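GTP-sensing transcriptional pleiotropic repressor CodY (Clostridioides difficile, PDB 5N0L) probably senses nutrient status by binding isoleucine in its GAF domain, and GTP, and represses transcription of many genes accordingly. Local coordinates at residues Arg110-Thr115 / Ser133-Ser138. Sequence-based numbering, arbitrary orientation. Where two conformers were deposited one is given.
Sequences RLQKYT and SRYSNS. With ILE (isoleucine), chain G.
The open end of the antiparallel beta hairpin 114-122/125-134, in the central sheet of the GAF domain, joins here and forms one wall of the isoleucine pocket. Two backbone hydrogen bonds pair Tyr114 with Arg134: Tyr114 N gives a nearly straight bond to Arg134 O (2.9 Å), and Arg134 N returns one to Tyr114 O. In the next, non-hydrogen-bonded pair, Thr115 OG1 and Ser133 OG share a hydrogen bond of 3.0 Å on the pocket side of the sheet, where Ser133 CB also packs against CG2 of the ligand. Beyond the strands, water 1 bridges Gln112 O and Ser136 N.

Two tyrosine rings carry packing across the contact. Lys113 lays its aliphatic chain obliquely over one face of the Tyr135 ring, CG 3.7 Å from the centroid, while Gln112 OE1 approaches the ring edge; Tyr135 OH is hydrogen-bonded to Asp63. On the Tyr114/Arg134 face of the sheet, Ser138 CB makes a CH-pi contact with the Tyr114 ring, and Ser138 N sits above its centre. Arg134 fixes the loop that carries Ser138, its NE and NH2 reaching Asn137 O and Ser138 O close to the guanidinium plane.

Charge gathers at the ligand. Arg110 NE lies 3.4 Å from the isoleucine N; both are donors, and Glu107 OE1, salt-bridged to Arg110 and hydrogen-bonded to the ligand, probably offsets their charges. Lys113, bent at chi3 (80°), directs NZ to three acceptors: Asp63 OD2 in a salt bridge, water 2, itself held by Ser133 O, and the ligand carboxylate, whose atom O, not OXT, lies 2.7 Å from Lys113 NZ.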
loop_
_atom_site.group_PDB
_atom_site.type_symbol
_atom_site.label_atom_id
_atom_site.label_comp_id
_atom_site.label_asym_id
_atom_site.label_seq_id
_atom_site.Cartn_x
_atom_site.Cartn_y
_atom_site.Cartn_z
ATOM N N ARG A 110 6.997 -28.676 32.652
ATOM C CA ARG A 110 6.247 -27.399 32.660
ATOM C C ARG A 110 4.745 -27.709 32.639
ATOM O O ARG A 110 3.952 -26.973 32.071
ATOM C CB ARG A 110 6.634 -26.531 31.446
ATOM C CG ARG A 110 8.088 -26.100 31.439
ATOM C CD ARG A 110 8.426 -25.132 30.319
ATOM N NE ARG A 110 8.481 -25.704 28.951
ATOM C CZ ARG A 110 9.594 -25.924 28.239
ATOM N NH1 ARG A 110 9.496 -26.389 27.010
ATOM N NH2 ARG A 110 10.802 -25.714 28.751
ATOM N N LEU A 111 4.354 -28.809 33.282
ATOM C CA LEU A 111 2.988 -29.333 33.123
ATOM C C LEU A 111 2.069 -28.633 34.066
ATOM O O LEU A 111 0.847 -28.762 33.876
ATOM C CB LEU A 111 2.867 -30.860 33.292
ATOM C CG LEU A 111 3.742 -31.649 32.256
ATOM C CD1 LEU A 111 3.617 -33.139 32.544
ATOM C CD2 LEU A 111 3.307 -31.307 30.826
ATOM N N GLN A 112 2.631 -27.906 35.035
ATOM C CA GLN A 112 1.814 -27.078 36.016
ATOM C C GLN A 112 1.350 -25.743 35.428
ATOM O O GLN A 112 0.598 -24.995 35.995
ATOM C CB GLN A 112 2.509 -26.819 37.349
ATOM C CG GLN A 112 3.710 -27.634 37.717
ATOM C CD GLN A 112 4.988 -26.957 37.231
ATOM O OE1 GLN A 112 5.577 -26.141 37.993
ATOM N NE2 GLN A 112 5.423 -27.265 35.952
ATOM N N LYS A 113 1.757 -25.408 34.242
ATOM C CA LYS A 113 1.360 -24.174 33.623
ATOM C C LYS A 113 -0.046 -24.243 32.987
ATOM O O LYS A 113 -0.588 -25.306 32.752
ATOM C CB LYS A 113 2.374 -23.830 32.497
ATOM C CG LYS A 113 3.728 -23.595 33.144
ATOM C CD LYS A 113 4.763 -23.135 32.123
ATOM C CE LYS A 113 4.622 -21.695 31.823
ATOM N NZ LYS A 113 5.692 -21.101 30.935
ATOM N N TYR A 114 -0.629 -23.062 32.829
ATOM C CA TYR A 114 -1.860 -22.889 32.096
ATOM C C TYR A 114 -1.505 -22.252 30.801
ATOM O O TYR A 114 -0.866 -21.202 30.809
ATOM C CB TYR A 114 -2.811 -21.913 32.845
ATOM C CG TYR A 114 -3.213 -22.476 34.236
ATOM C CD1 TYR A 114 -4.310 -23.309 34.342
ATOM C CD2 TYR A 114 -2.509 -22.170 35.364
ATOM C CE1 TYR A 114 -4.662 -23.838 35.579
ATOM C CE2 TYR A 114 -2.855 -22.681 36.631
ATOM C CZ TYR A 114 -3.929 -23.547 36.716
ATOM O OH TYR A 114 -4.345 -24.013 37.987
ATOM N N THR A 115 -1.965 -22.862 29.741
ATOM C CA THR A 115 -1.716 -22.347 28.395
ATOM C C THR A 115 -3.018 -22.161 27.599
ATOM O O THR A 115 -3.886 -23.063 27.575
ATOM C CB THR A 115 -0.757 -23.341 27.665
ATOM O OG1 THR A 115 0.468 -23.384 28.416
ATOM C CG2 THR A 115 -0.532 -22.783 26.183
ATOM N N SER A 133 0.958 -18.288 28.072
ATOM C CA SER A 133 1.267 -19.295 29.070
ATOM C C SER A 133 1.817 -18.751 30.350
ATOM O O SER A 133 2.585 -17.831 30.333
ATOM C CB SER A 133 2.194 -20.325 28.494
ATOM O OG SER A 133 2.489 -21.398 29.363
ATOM N N ARG A 134 1.327 -19.251 31.520
ATOM C CA ARG A 134 1.773 -18.740 32.784
ATOM C C ARG A 134 1.560 -19.780 33.898
ATOM O O ARG A 134 0.814 -20.770 33.756
ATOM C CB ARG A 134 1.094 -17.392 33.116
ATOM C CG ARG A 134 -0.400 -17.641 33.480
ATOM C CD ARG A 134 -1.037 -16.309 33.608
ATOM N NE ARG A 134 -2.476 -16.385 34.073
ATOM C CZ ARG A 134 -3.298 -15.352 34.014
ATOM N NH1 ARG A 134 -2.928 -14.159 33.591
ATOM N NH2 ARG A 134 -4.591 -15.507 34.540
ATOM N N TYR A 135 2.252 -19.582 34.970
ATOM C CA TYR A 135 2.179 -20.444 36.149
ATOM C C TYR A 135 0.998 -19.877 37.023
ATOM O O TYR A 135 0.585 -18.750 36.863
ATOM C CB TYR A 135 3.403 -20.367 37.028
ATOM C CG TYR A 135 4.670 -21.086 36.331
ATOM C CD1 TYR A 135 4.788 -22.425 36.431
ATOM C CD2 TYR A 135 5.549 -20.368 35.618
ATOM C CE1 TYR A 135 5.802 -23.149 35.821
ATOM C CE2 TYR A 135 6.612 -21.037 35.024
ATOM C CZ TYR A 135 6.708 -22.404 35.093
ATOM O OH TYR A 135 7.752 -23.098 34.468
ATOM N N SER A 136 0.560 -20.786 37.846
ATOM C CA SER A 136 -0.222 -20.437 39.140
ATOM C C SER A 136 -1.699 -20.100 38.875
ATOM O O SER A 136 -2.565 -20.637 39.580
ATOM C CB SER A 136 0.499 -19.349 39.932
ATOM O OG SER A 136 -0.031 -19.113 41.280
ATOM N N ASN A 137 -2.007 -19.197 38.003
ATOM C CA ASN A 137 -3.376 -18.720 37.690
ATOM C C ASN A 137 -3.937 -19.153 36.385
ATOM O O ASN A 137 -3.455 -18.749 35.301
ATOM C CB ASN A 137 -3.444 -17.189 37.855
ATOM C CG ASN A 137 -3.223 -16.750 39.347
ATOM O OD1 ASN A 137 -3.985 -17.170 40.276
ATOM N ND2 ASN A 137 -2.209 -15.890 39.574
ATOM N N SER A 138 -5.098 -19.802 36.404
ATOM C CA SER A 138 -5.832 -20.010 35.218
ATOM C C SER A 138 -6.303 -18.694 34.592
ATOM O O SER A 138 -6.397 -17.638 35.276
ATOM C CB SER A 138 -7.023 -20.902 35.523
ATOM O OG SER A 138 -7.739 -20.262 36.608
HETATM N N ILE G . 7.125 -23.833 26.408
HETATM C CA ILE G . 6.048 -22.805 26.281
HETATM C C ILE G . 6.050 -21.915 27.497
HETATM O O ILE G . 6.030 -22.436 28.609
HETATM C CB ILE G . 4.706 -23.478 26.078
HETATM C CG1 ILE G . 4.713 -24.206 24.726
HETATM C CG2 ILE G . 3.617 -22.462 25.993
HETATM C CD1 ILE G . 4.544 -23.317 23.508
HETATM O OXT ILE G . 6.168 -20.721 27.316
HETATM O O HOH W 1 1.412 -23.251 38.017
HETATM O O HOH W 2 5.180 -18.370 31.305
#